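Local coordinates for protein putative agmatinase (Clostridium difficile, PDB 3LHL) that probably hydrolyses agmatine to putrescine and urea as a manganese-dependent enzyme of the arginase family, at residues 116-128 with 135-147. Sequence-based numbering, arbitrary orientation.
Sequences YVIHFDAHTDLRE and NSHATVIKRIWDI. With MN (manganese (II) ion), chain C; MN (manganese (II) ion), chain B.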
ATOM      1  N   TYR A 116      -9.577   4.301  -9.579  1.00 22.76           N
ATOM      2  CA  TYR A 116      -8.607   5.346  -9.266  1.00 21.87           C
ATOM      3  C   TYR A 116      -7.573   4.797  -8.291  1.00 20.91           C
ATOM      4  O   TYR A 116      -7.873   3.923  -7.478  1.00 23.06           O
ATOM      5  CB  TYR A 116      -9.322   6.555  -8.663  1.00 22.44           C
ATOM      6  CG  TYR A 116     -10.257   7.220  -9.645  1.00 23.47           C
ATOM      7  CD1 TYR A 116      -9.792   8.199 -10.524  1.00 24.00           C
ATOM      8  CD2 TYR A 116     -11.589   6.826  -9.742  1.00 23.82           C
ATOM      9  CE1 TYR A 116     -10.628   8.769 -11.480  1.00 25.60           C
ATOM     10  CE2 TYR A 116     -12.437   7.387 -10.697  1.00 27.35           C
ATOM     11  CZ  TYR A 116     -11.949   8.358 -11.564  1.00 27.48           C
ATOM     12  OH  TYR A 116     -12.772   8.900 -12.525  1.00 28.63           O
ATOM     13  N   VAL A 117      -6.355   5.314  -8.376  1.00 21.09           N
ATOM     14  CA  VAL A 117      -5.271   4.864  -7.519  1.00 18.91           C
ATOM     15  C   VAL A 117      -4.776   5.949  -6.563  1.00 20.16           C
ATOM     16  O   VAL A 117      -4.413   7.047  -6.989  1.00 20.89           O
ATOM     17  CB  VAL A 117      -4.061   4.391  -8.367  1.00 17.34           C
ATOM     18  CG1 VAL A 117      -2.923   3.952  -7.454  1.00 13.42           C
ATOM     19  CG2 VAL A 117      -4.479   3.263  -9.297  1.00 14.72           C
ATOM     20  N   ILE A 118      -4.776   5.639  -5.272  1.00 19.37           N
ATOM     21  CA  ILE A 118      -4.276   6.569  -4.269  1.00 19.78           C
ATOM     22  C   ILE A 118      -2.924   5.996  -3.856  1.00 19.81           C
ATOM     23  O   ILE A 118      -2.830   4.851  -3.404  1.00 20.89           O
ATOM     24  CB  ILE A 118      -5.246   6.685  -3.070  1.00 19.90           C
ATOM     25  CG1 ILE A 118      -6.505   7.444  -3.520  1.00 21.06           C
ATOM     26  CG2 ILE A 118      -4.571   7.415  -1.904  1.00 17.96           C
ATOM     27  CD1 ILE A 118      -7.534   7.693  -2.421  1.00 19.33           C
ATOM     28  N   HIS A 119      -1.881   6.803  -4.033  1.00 18.58           N
ATOM     29  CA  HIS A 119      -0.506   6.391  -3.771  1.00 16.66           C
ATOM     30  C   HIS A 119       0.259   7.236  -2.739  1.00 16.59           C
ATOM     31  O   HIS A 119       0.479   8.429  -2.939  1.00 18.25           O
ATOM     32  CB  HIS A 119       0.219   6.394  -5.123  1.00 16.75           C
ATOM     33  CG  HIS A 119       1.695   6.144  -5.052  1.00 17.79           C
ATOM     34  ND1 HIS A 119       2.238   5.016  -4.471  1.00 19.41           N
ATOM     35  CD2 HIS A 119       2.737   6.842  -5.564  1.00 17.11           C
ATOM     36  CE1 HIS A 119       3.550   5.029  -4.632  1.00 19.41           C
ATOM     37  NE2 HIS A 119       3.878   6.126  -5.293  1.00 19.66           N
ATOM     38  N   PHE A 120       0.653   6.606  -1.636  1.00 14.33           N
ATOM     39  CA  PHE A 120       1.425   7.268  -0.584  1.00 14.88           C
ATOM     40  C   PHE A 120       2.841   6.719  -0.685  1.00 15.22           C
ATOM     41  O   PHE A 120       3.047   5.501  -0.713  1.00 12.71           O
ATOM     42  CB  PHE A 120       0.824   6.978   0.795  1.00 15.04           C
ATOM     43  CG  PHE A 120      -0.401   7.796   1.102  1.00 16.64           C
ATOM     44  CD1 PHE A 120      -0.282   9.094   1.591  1.00 14.61           C
ATOM     45  CD2 PHE A 120      -1.673   7.281   0.870  1.00 15.63           C
ATOM     46  CE1 PHE A 120      -1.415   9.873   1.844  1.00 15.85           C
ATOM     47  CE2 PHE A 120      -2.816   8.055   1.119  1.00 16.63           C
ATOM     48  CZ  PHE A 120      -2.687   9.348   1.604  1.00 14.69           C
ATOM     49  N   ASP A 121       3.822   7.611  -0.721  1.00 14.72           N
ATOM     50  CA  ASP A 121       5.195   7.168  -0.900  1.00 15.49           C
ATOM     51  C   ASP A 121       6.166   8.330  -0.714  1.00 16.35           C
ATOM     52  O   ASP A 121       5.783   9.501  -0.814  1.00 15.89           O
ATOM     53  CB  ASP A 121       5.344   6.636  -2.333  1.00 14.11           C
ATOM     54  CG  ASP A 121       6.383   5.528  -2.461  1.00 16.01           C
ATOM     55  OD1 ASP A 121       7.545   5.723  -2.034  1.00  9.87           O
ATOM     56  OD2 ASP A 121       6.020   4.462  -3.008  1.00 13.76           O
ATOM     57  N   ALA A 122       7.426   7.998  -0.452  1.00 15.11           N
ATOM     58  CA  ALA A 122       8.465   9.006  -0.314  1.00 15.36           C
ATOM     59  C   ALA A 122       9.055   9.153  -1.714  1.00 17.72           C
ATOM     60  O   ALA A 122       9.635  10.191  -2.057  1.00 20.14           O
ATOM     61  CB  ALA A 122       9.525   8.535   0.648  1.00 14.32           C
ATOM     62  N   HIS A 123       8.875   8.107  -2.522  1.00 16.07           N
ATOM     63  CA  HIS A 123       9.387   8.069  -3.889  1.00 17.69           C
ATOM     64  C   HIS A 123       8.284   8.065  -4.945  1.00 18.02           C
ATOM     65  O   HIS A 123       7.190   7.536  -4.718  1.00 16.92           O
ATOM     66  CB  HIS A 123      10.272   6.831  -4.074  1.00 15.82           C
ATOM     67  CG  HIS A 123      11.232   6.616  -2.949  1.00 18.72           C
ATOM     68  ND1 HIS A 123      10.900   5.906  -1.813  1.00 16.36           N
ATOM     69  CD2 HIS A 123      12.483   7.094  -2.742  1.00 16.78           C
ATOM     70  CE1 HIS A 123      11.904   5.960  -0.956  1.00 18.09           C
ATOM     71  NE2 HIS A 123      12.876   6.676  -1.495  1.00 16.79           N
ATOM     72  N   THR A 124       8.589   8.646  -6.103  1.00 17.72           N
ATOM     73  CA  THR A 124       7.642   8.722  -7.211  1.00 16.67           C
ATOM     74  C   THR A 124       7.343   7.346  -7.808  1.00 17.19           C
ATOM     75  O   THR A 124       6.195   7.041  -8.140  1.00 17.69           O
ATOM     76  CB  THR A 124       8.176   9.628  -8.361  1.00 19.01           C
ATOM     77  OG1 THR A 124       9.251   8.961  -9.037  1.00 18.48           O
ATOM     78  CG2 THR A 124       8.678  10.969  -7.816  1.00 14.27           C
ATOM     79  N   ASP A 125       8.377   6.518  -7.937  1.00 16.20           N
ATOM     80  CA  ASP A 125       8.223   5.189  -8.524  1.00 17.20           C
ATOM     81  C   ASP A 125       7.770   5.306  -9.982  1.00 18.36           C
ATOM     82  O   ASP A 125       7.153   4.394 -10.528  1.00 18.69           O
ATOM     83  CB  ASP A 125       7.203   4.363  -7.733  1.00 16.34           C
ATOM     84  CG  ASP A 125       7.762   3.847  -6.425  1.00 16.16           C
ATOM     85  OD1 ASP A 125       8.985   3.982  -6.209  1.00 18.00           O
ATOM     86  OD2 ASP A 125       6.983   3.298  -5.618  1.00 15.59           O
ATOM     87  N   LEU A 126       8.090   6.433 -10.611  1.00 19.71           N
ATOM     88  CA  LEU A 126       7.690   6.660 -11.989  1.00 19.12           C
ATOM     89  C   LEU A 126       8.743   6.327 -13.046  1.00 20.53           C
ATOM     90  O   LEU A 126       8.447   6.345 -14.239  1.00 21.52           O
ATOM     91  CB  LEU A 126       7.226   8.108 -12.157  1.00 18.21           C
ATOM     92  CG  LEU A 126       5.844   8.447 -11.589  1.00 18.83           C
ATOM     93  CD1 LEU A 126       5.536   9.917 -11.804  1.00 17.55           C
ATOM     94  CD2 LEU A 126       4.787   7.586 -12.276  1.00 19.98           C
ATOM     95  N   ARG A 127       9.966   6.011 -12.639  1.00 21.79           N
ATOM     96  CA  ARG A 127      10.970   5.708 -13.649  1.00 22.45           C
ATOM     97  C   ARG A 127      10.601   4.453 -14.439  1.00 21.33           C
ATOM     98  O   ARG A 127       9.977   3.529 -13.911  1.00 19.49           O
ATOM     99  CB  ARG A 127      12.360   5.574 -13.021  1.00 22.71           C
ATOM    100  CG  ARG A 127      12.590   4.365 -12.145  1.00 24.34           C
ATOM    101  CD  ARG A 127      13.921   4.542 -11.422  1.00 24.77           C
ATOM    102  NE  ARG A 127      13.867   5.705 -10.538  1.00 24.88           N
ATOM    103  CZ  ARG A 127      14.928   6.321 -10.026  1.00 26.18           C
ATOM    104  NH1 ARG A 127      16.153   5.895 -10.307  1.00 24.87           N
ATOM    105  NH2 ARG A 127      14.758   7.363  -9.223  1.00 24.13           N
ATOM    106  N   GLU A 128      10.980   4.449 -15.715  1.00 20.96           N
ATOM    107  CA  GLU A 128      10.690   3.348 -16.629  1.00 21.06           C
ATOM    108  C   GLU A 128      11.411   2.058 -16.236  1.00 21.25           C
ATOM    109  O   GLU A 128      10.849   0.970 -16.342  1.00 19.76           O
ATOM    110  CB  GLU A 128      11.074   3.766 -18.050  1.00 20.84           C
ATOM    111  CG  GLU A 128      10.772   2.741 -19.146  1.00 25.20           C
ATOM    112  CD  GLU A 128       9.304   2.342 -19.219  1.00 25.53           C
ATOM    113  OE1 GLU A 128       8.426   3.183 -18.925  1.00 27.33           O
ATOM    114  OE2 GLU A 128       9.027   1.185 -19.589  1.00 28.90           O
ATOM    115  N   ASN A 135      10.277  -4.115 -14.415  1.00 24.19           N
ATOM    116  CA  ASN A 135       9.480  -4.490 -13.258  1.00 24.29           C
ATOM    117  C   ASN A 135      10.344  -4.442 -12.014  1.00 23.48           C
ATOM    118  O   ASN A 135      11.132  -5.349 -11.747  1.00 22.96           O
ATOM    119  CB  ASN A 135       8.887  -5.887 -13.455  1.00 25.47           C
ATOM    120  CG  ASN A 135       7.919  -5.940 -14.621  1.00 27.30           C
ATOM    121  OD1 ASN A 135       6.984  -5.143 -14.696  1.00 26.49           O
ATOM    122  ND2 ASN A 135       8.139  -6.873 -15.541  1.00 26.41           N
ATOM    123  N   SER A 136      10.184  -3.359 -11.264  1.00 21.95           N
ATOM    124  CA  SER A 136      10.938  -3.118 -10.044  1.00 20.95           C
ATOM    125  C   SER A 136      10.050  -2.367  -9.064  1.00 20.57           C
ATOM    126  O   SER A 136       9.000  -1.841  -9.443  1.00 21.13           O
ATOM    127  CB  SER A 136      12.172  -2.272 -10.373  1.00 21.68           C
ATOM    128  OG  SER A 136      12.748  -1.707  -9.210  1.00 23.53           O
ATOM    129  N   HIS A 137      10.466  -2.313  -7.803  1.00 19.25           N
ATOM    130  CA  HIS A 137       9.688  -1.588  -6.809  1.00 18.26           C
ATOM    131  C   HIS A 137       9.693  -0.096  -7.153  1.00 17.25           C
ATOM    132  O   HIS A 137       8.768   0.635  -6.800  1.00 16.33           O
ATOM    133  CB  HIS A 137      10.274  -1.796  -5.403  1.00 17.00           C
ATOM    134  CG  HIS A 137      11.725  -1.438  -5.283  1.00 16.64           C
ATOM    135  ND1 HIS A 137      12.739  -2.325  -5.581  1.00 19.06           N
ATOM    136  CD2 HIS A 137      12.333  -0.293  -4.885  1.00 16.22           C
ATOM    137  CE1 HIS A 137      13.908  -1.743  -5.369  1.00 17.16           C
ATOM    138  NE2 HIS A 137      13.690  -0.511  -4.948  1.00 17.12           N
ATOM    139  N   ALA A 138      10.733   0.336  -7.866  1.00 16.91           N
ATOM    140  CA  ALA A 138      10.903   1.741  -8.249  1.00 16.85           C
ATOM    141  C   ALA A 138      10.205   2.176  -9.539  1.00 18.59           C
ATOM    142  O   ALA A 138      10.262   3.353  -9.911  1.00 17.07           O
ATOM    143  CB  ALA A 138      12.390   2.062  -8.350  1.00 15.36           C
ATOM    144  N   THR A 139       9.549   1.241 -10.220  1.00 18.34           N
ATOM    145  CA  THR A 139       8.858   1.564 -11.464  1.00 17.41           C
ATOM    146  C   THR A 139       7.388   1.177 -11.383  1.00 18.11           C
ATOM    147  O   THR A 139       6.652   1.339 -12.354  1.00 19.21           O
ATOM    148  CB  THR A 139       9.454   0.792 -12.658  1.00 16.89           C
ATOM    149  OG1 THR A 139       9.127  -0.596 -12.522  1.00 16.35           O
ATOM    150  CG2 THR A 139      10.981   0.942 -12.713  1.00 13.51           C
ATOM    151  N   VAL A 140       6.960   0.673 -10.230  1.00 16.97           N
ATOM    152  CA  VAL A 140       5.585   0.211 -10.070  1.00 17.01           C
ATOM    153  C   VAL A 140       4.482   1.179 -10.518  1.00 18.08           C
ATOM    154  O   VAL A 140       3.536   0.766 -11.190  1.00 18.18           O
ATOM    155  CB  VAL A 140       5.311  -0.250  -8.601  1.00 17.23           C
ATOM    156  CG1 VAL A 140       5.298   0.947  -7.648  1.00 15.76           C
ATOM    157  CG2 VAL A 140       3.994  -1.014  -8.539  1.00 16.22           C
ATOM    158  N   ILE A 141       4.594   2.457 -10.172  1.00 16.35           N
ATOM    159  CA  ILE A 141       3.556   3.399 -10.567  1.00 18.15           C
ATOM    160  C   ILE A 141       3.567   3.664 -12.067  1.00 18.32           C
ATOM    161  O   ILE A 141       2.520   3.925 -12.662  1.00 19.29           O
ATOM    162  CB  ILE A 141       3.678   4.735  -9.789  1.00 19.20           C
ATOM    163  CG1 ILE A 141       3.535   4.464  -8.291  1.00 18.26           C
ATOM    164  CG2 ILE A 141       2.585   5.712 -10.230  1.00 18.81           C
ATOM    165  CD1 ILE A 141       2.249   3.748  -7.919  1.00 19.58           C
ATOM    166  N   LYS A 142       4.746   3.597 -12.682  1.00 19.68           N
ATOM    167  CA  LYS A 142       4.845   3.808 -14.119  1.00 18.18           C
ATOM    168  C   LYS A 142       4.132   2.636 -14.790  1.00 17.81           C
ATOM    169  O   LYS A 142       3.396   2.816 -15.758  1.00 17.20           O
ATOM    170  CB  LYS A 142       6.311   3.856 -14.556  1.00 18.62           C
ATOM    171  CG  LYS A 142       6.510   4.133 -16.041  1.00 18.96           C
ATOM    172  CD  LYS A 142       5.939   5.492 -16.441  1.00 20.89           C
ATOM    173  CE  LYS A 142       5.986   5.693 -17.946  1.00 21.37           C
ATOM    174  NZ  LYS A 142       7.375   5.630 -18.485  1.00 24.14           N
ATOM    175  N   ARG A 143       4.344   1.435 -14.258  1.00 18.43           N
ATOM    176  CA  ARG A 143       3.694   0.245 -14.800  1.00 20.80           C
ATOM    177  C   ARG A 143       2.184   0.400 -14.708  1.00 20.48           C
ATOM    178  O   ARG A 143       1.460   0.077 -15.649  1.00 19.92           O
ATOM    179  CB  ARG A 143       4.114  -1.006 -14.026  1.00 21.13           C
ATOM    180  CG  ARG A 143       5.536  -1.430 -14.299  1.00 24.11           C
ATOM    181  CD  ARG A 143       5.757  -1.604 -15.796  1.00 25.22           C
ATOM    182  NE  ARG A 143       7.080  -1.118 -16.148  1.00 31.77           N
ATOM    183  CZ  ARG A 143       7.317  -0.127 -16.998  1.00 31.81           C
ATOM    184  NH1 ARG A 143       6.317   0.493 -17.609  1.00 29.82           N
ATOM    185  NH2 ARG A 143       8.565   0.258 -17.212  1.00 34.66           N
ATOM    186  N   ILE A 144       1.715   0.901 -13.569  1.00 18.45           N
ATOM    187  CA  ILE A 144       0.292   1.099 -13.365  1.00 20.07           C
ATOM    188  C   ILE A 144      -0.255   2.194 -14.273  1.00 19.23           C
ATOM    189  O   ILE A 144      -1.371   2.089 -14.769  1.00 19.84           O
ATOM    190  CB  ILE A 144      -0.015   1.431 -11.891  1.00 20.12           C
ATOM    191  CG1 ILE A 144       0.256   0.185 -11.033  1.00 18.59           C
ATOM    192  CG2 ILE A 144      -1.455   1.928 -11.751  1.00 17.09           C
ATOM    193  CD1 ILE A 144       0.051   0.377  -9.541  1.00 17.71           C
ATOM    194  N   TRP A 145       0.532   3.238 -14.503  1.00 19.82           N
ATOM    195  CA  TRP A 145       0.089   4.312 -15.379  1.00 20.16           C
ATOM    196  C   TRP A 145      -0.100   3.771 -16.801  1.00 20.57           C
ATOM    197  O   TRP A 145      -0.984   4.222 -17.531  1.00 20.32           O
ATOM    198  CB  TRP A 145       1.103   5.452 -15.401  1.00 21.23           C
ATOM    199  CG  TRP A 145       0.717   6.541 -16.353  1.00 21.38           C
ATOM    200  CD1 TRP A 145      -0.208   7.527 -16.146  1.00 21.99           C
ATOM    201  CD2 TRP A 145       1.200   6.716 -17.692  1.00 20.20           C
ATOM    202  NE1 TRP A 145      -0.332   8.306 -17.277  1.00 21.04           N
ATOM    203  CE2 TRP A 145       0.521   7.830 -18.240  1.00 20.89           C
ATOM    204  CE3 TRP A 145       2.140   6.038 -18.483  1.00 19.90           C
ATOM    205  CZ2 TRP A 145       0.753   8.283 -19.546  1.00 21.03           C
ATOM    206  CZ3 TRP A 145       2.372   6.487 -19.781  1.00 19.97           C
ATOM    207  CH2 TRP A 145       1.679   7.601 -20.300  1.00 21.16           C
ATOM    208  N   ASP A 146       0.734   2.810 -17.193  1.00 18.88           N
ATOM    209  CA  ASP A 146       0.614   2.215 -18.518  1.00 19.41           C
ATOM    210  C   ASP A 146      -0.740   1.523 -18.644  1.00 20.12           C
ATOM    211  O   ASP A 146      -1.227   1.297 -19.750  1.00 20.34           O
ATOM    212  CB  ASP A 146       1.721   1.182 -18.775  1.00 18.11           C
ATOM    213  CG  ASP A 146       3.056   1.819 -19.083  1.00 19.61           C
ATOM    214  OD1 ASP A 146       3.074   2.947 -19.616  1.00 20.71           O
ATOM    215  OD2 ASP A 146       4.094   1.184 -18.808  1.00 22.24           O
ATOM    216  N   ILE A 147      -1.343   1.188 -17.511  1.00 18.78           N
ATOM    217  CA  ILE A 147      -2.634   0.516 -17.526  1.00 20.95           C
ATOM    218  C   ILE A 147      -3.835   1.463 -17.464  1.00 21.56           C
ATOM    219  O   ILE A 147      -4.803   1.278 -18.197  1.00 24.30           O
ATOM    220  CB  ILE A 147      -2.750  -0.494 -16.361  1.00 19.12           C
ATOM    221  CG1 ILE A 147      -1.665  -1.565 -16.490  1.00 19.39           C
ATOM    222  CG2 ILE A 147      -4.125  -1.141 -16.363  1.00 17.78           C
ATOM    223  CD1 ILE A 147      -1.633  -2.544 -15.331  1.00 20.05           C
TER
HETATM  224 MN    MN C 302       9.189   4.253  -1.344  1.00 17.84          MN
HETATM  225 MN    MN B 301       7.223   2.690  -3.362  1.00 18.22          MN
HETATM  226  O   HOH W   1       9.601   7.689 -17.005  1.00 27.48           O
HETATM  227  O   HOH W   2      11.388   5.429  -8.651  1.00 24.28           O
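Asp125 meets the N-terminal turn of helix 140-147 at the edge of the binuclear manganese site of this arginase-family fold, where strand 116-120 of a beta-alpha-beta unit runs out into the metal-binding DAHTD loop. Two metal ions sit here: Asp121 bridges them, Asp125 OD2 binds one at 2.4 Å and His123 ND1 the other; His98 and Asp202 add to the Asp125-bound ion, Asp202 and Asp204 to the His123-bound one. Asp125 suits its place twice over, giving the metal an anionic oxygen while its backbone O accepts two weak bonds, from Ile141 N at 3.2 Å and Lys142 N at 3.3 Å, N-H groups at the start of the helix. Ile141 suits the seam between strand and helix because its two branches part: CD1 lies over the centre of the His119 ring in a CH-pi contact, 3.6 Å from the centroid, while CG2, anti to the backbone N, meets Leu126 CD2 at 3.5 Å. Nearer the start of the strand, Val117 CG2 touches Ile144 CG2, both branched and apolar. Toward Glu128 the contact turns ionic. Glu128 turns back at chi2 (58°) and offers two oxygens to two cations: OE1 takes Lys142 NZ at 2.7 Å, nearly along the C-O bond, and OE2 takes Arg143 NH2 at 2.6 Å through a weak, bent bond, the carboxylate and guanidinium planes 59° apart. Arg143 also pairs with Asp146. A water donates to Ala138 O and weakly accepts from Arg127 NE, whose guanidinium has its salt bridge with Glu165. The helix start probably stabilises partial negative charge on the carbonyl of a metal ligand.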